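Putative aliphatic sulfonates-binding protein (Escherichia coli, PDB 2X26) probably serves as the periplasmic solute-binding component of an ABC transporter that takes up aliphatic sulfonates. Local coordinates at residues Q10-H22 against Q219-M231. Numbering follows the deposited sequence. Where two conformers were deposited one is given.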
loop_
_atom_site.group_PDB
_atom_site.type_symbol
_atom_site.label_atom_id
_atom_site.label_comp_id
_atom_site.label_asym_id
_atom_site.label_seq_id
_atom_site.Cartn_x
_atom_site.Cartn_y
_atom_site.Cartn_z
ATOM N N GLN A 10 1.385 -4.207 -7.076
ATOM C CA GLN A 10 0.003 -4.669 -7.172
ATOM C C GLN A 10 -0.687 -3.773 -8.191
ATOM O O GLN A 10 -0.175 -2.704 -8.552
ATOM C CB GLN A 10 -0.674 -4.565 -5.824
ATOM C CG GLN A 10 0.056 -5.422 -4.714
ATOM C CD GLN A 10 -0.614 -5.250 -3.361
ATOM O OE1 GLN A 10 -1.817 -5.570 -3.204
ATOM N NE2 GLN A 10 0.143 -4.754 -2.373
ATOM N N LYS A 11 -1.804 -4.231 -8.696
ATOM C CA LYS A 11 -2.552 -3.400 -9.671
ATOM C C LYS A 11 -2.804 -1.979 -9.215
ATOM O O LYS A 11 -2.812 -1.049 -10.046
ATOM C CB LYS A 11 -3.859 -4.093 -10.026
ATOM C CG LYS A 11 -3.702 -5.255 -10.910
ATOM C CD LYS A 11 -5.095 -5.825 -11.147
ATOM C CE LYS A 11 -5.039 -7.126 -11.920
ATOM N NZ LYS A 11 -4.418 -6.925 -13.251
ATOM N N GLY A 12 -3.023 -1.795 -7.916
ATOM C CA GLY A 12 -3.285 -0.478 -7.316
ATOM C C GLY A 12 -2.077 0.266 -6.810
ATOM O O GLY A 12 -2.234 1.348 -6.189
ATOM N N SER A 13 -0.865 -0.240 -7.110
ATOM C CA SER A 13 0.378 0.450 -6.739
ATOM C C SER A 13 0.605 1.491 -7.853
ATOM O O SER A 13 1.379 1.253 -8.771
ATOM C CB SER A 13 1.579 -0.504 -6.710
ATOM O OG SER A 13 1.347 -1.567 -5.781
ATOM N N ILE A 14 -0.116 2.623 -7.778
ATOM C CA ILE A 14 -0.201 3.547 -8.939
ATOM C C ILE A 14 1.115 4.078 -9.400
ATOM O O ILE A 14 1.374 4.059 -10.597
ATOM C CB ILE A 14 -1.164 4.691 -8.617
ATOM C CG1 ILE A 14 -2.557 4.117 -8.314
ATOM C CG2 ILE A 14 -1.171 5.726 -9.777
ATOM C CD1 ILE A 14 -3.132 3.047 -9.384
ATOM N N GLY A 15 1.957 4.508 -8.453
ATOM C CA GLY A 15 3.303 5.040 -8.803
ATOM C C GLY A 15 4.093 3.966 -9.580
ATOM O O GLY A 15 4.686 4.244 -10.659
ATOM N N MET A 16 4.099 2.738 -9.038
ATOM C CA MET A 16 4.794 1.646 -9.690
ATOM C C MET A 16 4.227 1.345 -11.077
ATOM O O MET A 16 5.000 1.225 -12.041
ATOM C CB MET A 16 4.788 0.394 -8.822
ATOM C CG MET A 16 5.759 0.533 -7.664
ATOM S SD MET A 16 5.762 -1.045 -6.779
ATOM C CE MET A 16 7.136 -0.786 -5.722
ATOM N N VAL A 17 2.920 1.251 -11.175
ATOM C CA VAL A 17 2.270 0.828 -12.446
ATOM C C VAL A 17 2.529 1.877 -13.538
ATOM O O VAL A 17 2.872 1.509 -14.681
ATOM C CB VAL A 17 0.765 0.578 -12.235
ATOM C CG1 VAL A 17 -0.025 0.438 -13.570
ATOM C CG2 VAL A 17 0.579 -0.732 -11.412
ATOM N N LEU A 18 2.378 3.160 -13.195
ATOM C CA LEU A 18 2.666 4.215 -14.172
ATOM C C LEU A 18 4.156 4.269 -14.507
ATOM O O LEU A 18 4.506 4.404 -15.667
ATOM C CB LEU A 18 2.151 5.587 -13.737
ATOM C CG LEU A 18 0.745 5.793 -14.300
ATOM C CD1 LEU A 18 -0.268 5.066 -13.453
ATOM C CD2 LEU A 18 0.421 7.263 -14.415
ATOM N N ALA A 19 5.035 4.108 -13.502
ATOM C CA ALA A 19 6.478 4.066 -13.811
ATOM C C ALA A 19 6.807 2.925 -14.781
ATOM O O ALA A 19 7.640 3.086 -15.694
ATOM C CB ALA A 19 7.329 3.899 -12.516
ATOM N N LYS A 20 6.228 1.769 -14.522
ATOM C CA LYS A 20 6.448 0.590 -15.369
ATOM C C LYS A 20 5.968 0.838 -16.800
ATOM O O LYS A 20 6.706 0.631 -17.765
ATOM C CB LYS A 20 5.739 -0.638 -14.746
ATOM C CG LYS A 20 5.844 -1.898 -15.610
ATOM C CD LYS A 20 4.908 -3.012 -15.069
ATOM C CE LYS A 20 5.057 -4.301 -15.916
ATOM N NZ LYS A 20 4.434 -4.184 -17.295
ATOM N N SER A 21 4.762 1.373 -16.918
ATOM C CA SER A 21 4.156 1.601 -18.224
ATOM C C SER A 21 4.976 2.587 -19.042
ATOM O O SER A 21 5.139 2.424 -20.281
ATOM C CB SER A 21 2.744 2.140 -18.045
ATOM O OG SER A 21 1.901 1.121 -17.556
ATOM N N HIS A 22 5.498 3.622 -18.371
ATOM C CA HIS A 22 6.284 4.642 -19.059
ATOM C C HIS A 22 7.753 4.304 -19.185
ATOM O O HIS A 22 8.530 5.069 -19.740
ATOM C CB HIS A 22 6.074 6.014 -18.399
ATOM C CG HIS A 22 4.698 6.553 -18.609
ATOM N ND1 HIS A 22 4.412 7.447 -19.613
ATOM C CD2 HIS A 22 3.541 6.331 -17.962
ATOM C CE1 HIS A 22 3.124 7.747 -19.582
ATOM N NE2 HIS A 22 2.571 7.096 -18.577
ATOM N N GLN A 219 -1.458 14.023 -16.822
ATOM C CA GLN A 219 -1.868 13.296 -18.021
ATOM C C GLN A 219 -3.032 12.380 -17.615
ATOM O O GLN A 219 -2.982 11.136 -17.754
ATOM C CB GLN A 219 -0.686 12.503 -18.649
ATOM C CG GLN A 219 0.281 13.326 -19.508
ATOM C CD GLN A 219 1.633 12.628 -19.743
ATOM O OE1 GLN A 219 1.693 11.450 -20.064
ATOM N NE2 GLN A 219 2.716 13.369 -19.571
ATOM N N ARG A 220 -4.103 12.989 -17.111
ATOM C CA ARG A 220 -5.231 12.195 -16.577
ATOM C C ARG A 220 -5.898 11.312 -17.640
ATOM O O ARG A 220 -6.191 10.157 -17.389
ATOM C CB ARG A 220 -6.270 13.157 -15.930
ATOM C CG ARG A 220 -7.391 12.408 -15.196
ATOM C CD ARG A 220 -8.331 13.405 -14.592
ATOM N NE ARG A 220 -9.641 12.834 -14.295
ATOM C CZ ARG A 220 -9.970 12.323 -13.121
ATOM N NH1 ARG A 220 -9.046 12.246 -12.137
ATOM N NH2 ARG A 220 -11.197 11.858 -12.954
ATOM N N GLU A 221 -6.156 11.847 -18.836
ATOM C CA GLU A 221 -6.791 11.034 -19.864
ATOM C C GLU A 221 -5.991 9.763 -20.196
ATOM O O GLU A 221 -6.556 8.654 -20.255
ATOM C CB GLU A 221 -6.985 11.864 -21.148
ATOM C CG GLU A 221 -7.675 11.137 -22.280
ATOM C CD GLU A 221 -7.701 11.947 -23.607
ATOM O OE1 GLU A 221 -6.909 12.907 -23.805
ATOM O OE2 GLU A 221 -8.492 11.598 -24.508
ATOM N N GLN A 222 -4.691 9.949 -20.410
ATOM C CA GLN A 222 -3.803 8.843 -20.775
ATOM C C GLN A 222 -3.715 7.864 -19.612
ATOM O O GLN A 222 -3.744 6.635 -19.822
ATOM C CB GLN A 222 -2.430 9.381 -21.100
ATOM C CG GLN A 222 -1.352 8.335 -21.162
ATOM C CD GLN A 222 0.029 8.945 -21.344
ATOM O OE1 GLN A 222 0.635 9.482 -20.391
ATOM N NE2 GLN A 222 0.529 8.881 -22.571
ATOM N N SER A 223 -3.634 8.401 -18.395
ATOM C CA SER A 223 -3.453 7.530 -17.220
ATOM C C SER A 223 -4.759 6.714 -16.951
ATOM O O SER A 223 -4.737 5.530 -16.571
ATOM C CB SER A 223 -3.064 8.369 -16.004
ATOM O OG SER A 223 -1.820 9.033 -16.174
ATOM N N ILE A 224 -5.912 7.323 -17.222
ATOM C CA ILE A 224 -7.169 6.598 -17.029
ATOM C C ILE A 224 -7.256 5.437 -18.022
ATOM O O ILE A 224 -7.651 4.309 -17.646
ATOM C CB ILE A 224 -8.404 7.555 -17.156
ATOM C CG1 ILE A 224 -8.524 8.371 -15.864
ATOM C CG2 ILE A 224 -9.681 6.719 -17.517
ATOM C CD1 ILE A 224 -9.570 9.545 -16.003
ATOM N N ALA A 225 -6.852 5.682 -19.259
ATOM C CA ALA A 225 -6.870 4.639 -20.264
ATOM C C ALA A 225 -5.929 3.484 -19.872
ATOM O O ALA A 225 -6.301 2.288 -19.941
ATOM C CB ALA A 225 -6.481 5.226 -21.617
ATOM N N LEU A 226 -4.732 3.841 -19.393
ATOM C CA LEU A 226 -3.755 2.846 -18.943
ATOM C C LEU A 226 -4.300 1.977 -17.825
ATOM O O LEU A 226 -4.283 0.749 -17.922
ATOM C CB LEU A 226 -2.469 3.528 -18.512
ATOM C CG LEU A 226 -1.542 2.554 -17.813
ATOM C CD1 LEU A 226 -0.929 1.606 -18.844
ATOM C CD2 LEU A 226 -0.505 3.344 -17.044
ATOM N N LEU A 227 -4.821 2.601 -16.768
ATOM C CA LEU A 227 -5.246 1.874 -15.575
ATOM C C LEU A 227 -6.567 1.126 -15.846
ATOM O O LEU A 227 -6.800 0.056 -15.275
ATOM C CB LEU A 227 -5.388 2.878 -14.412
ATOM C CG LEU A 227 -4.100 3.513 -13.887
ATOM C CD1 LEU A 227 -4.444 4.647 -12.895
ATOM C CD2 LEU A 227 -3.183 2.443 -13.201
ATOM N N ALA A 228 -7.409 1.620 -16.775
ATOM C CA ALA A 228 -8.605 0.867 -17.130
ATOM C C ALA A 228 -8.140 -0.460 -17.726
ATOM O O ALA A 228 -8.723 -1.498 -17.430
ATOM C CB ALA A 228 -9.491 1.654 -18.125
ATOM N N LYS A 229 -7.095 -0.424 -18.554
ATOM C CA LYS A 229 -6.573 -1.628 -19.194
ATOM C C LYS A 229 -5.945 -2.589 -18.179
ATOM O O LYS A 229 -6.269 -3.771 -18.170
ATOM C CB LYS A 229 -5.512 -1.231 -20.228
ATOM C CG LYS A 229 -4.951 -2.408 -21.001
ATOM C CD LYS A 229 -4.077 -1.922 -22.196
ATOM C CE LYS A 229 -4.733 -0.756 -22.964
ATOM N NZ LYS A 229 -4.065 -0.541 -24.300
ATOM N N THR A 230 -5.052 -2.059 -17.347
ATOM C CA THR A 230 -4.232 -2.881 -16.396
ATOM C C THR A 230 -5.115 -3.428 -15.272
ATOM O O THR A 230 -4.990 -4.603 -14.849
ATOM C CB THR A 230 -3.001 -2.094 -15.839
ATOM O OG1 THR A 230 -3.439 -0.917 -15.142
ATOM C CG2 THR A 230 -1.982 -1.706 -16.944
ATOM N N MET A 231 -6.078 -2.637 -14.819
ATOM C CA MET A 231 -6.973 -3.121 -13.793
ATOM C C MET A 231 -8.116 -3.925 -14.331
ATOM O O MET A 231 -8.760 -4.631 -13.568
ATOM C CB MET A 231 -7.540 -1.968 -12.943
ATOM C CG MET A 231 -6.451 -1.304 -12.161
ATOM S SD MET A 231 -7.243 -0.193 -10.967
ATOM C CE MET A 231 -5.874 0.402 -10.046
HETATM O O HOH W 1 -2.857 -1.858 -12.710
HETATM O O HOH W 2 -0.010 8.238 -18.089
#
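Leu227 pushes its CD2 methyl into the face of helix 14-21, where CD1 of Ile14, CG1 of Val17 and, in one of two conformers, CD1 of Leu18 gather round it. The closest of the three is Val17, with CG1 3.8 Å from Leu227 CD2; its CG1 lies anti to the backbone N (chi1 167°), which turns that methyl to the partner helix. Met231, extended beyond CG, carries its CE to Ile14 CD1 and over CA of Gly12. On the other flank, Leu226 lays CD2 across CG of Leu18 at 3.9 Å and comes with the same CD2 within 3.6 Å of Ser21 CB, though Leu18 and Ser21 each have two conformers and these contacts hold for one. Shortening Leu226 to an alanine removes both methyls, which would probably leave a gap beside Leu18 and bare one side of Ser21 CB.

Polar links close the two ends of this apolar strip. Lys11, bent at its last torsion (chi4 -61°), swings NZ onto Thr230 O, a 2.9 Å hydrogen bond running nearly along the C=O axis. One water donates to Lys11 O, its oxygen 2.8 Å from that atom, and also bonds to Thr230 OG1. At the far end a second water donates to Ser223 OG and lies in the ring plane of His22, 2.9 Å from its NE2.

The helices cross at 101°, with axes 11.0 Å apart. Consistent with the two-lobed type II periplasmic-binding-protein fold, the contact belongs to the lobe built on the mixed sheet holding inner strand 4-9. Met16, Val17 and Lys20 rest on Tyr9 of that strand, while Leu215 and Thr216 of helix 199-218 touch Leu18 and Ile14, and Tyr241 of helix 235-243 also meets Ile14.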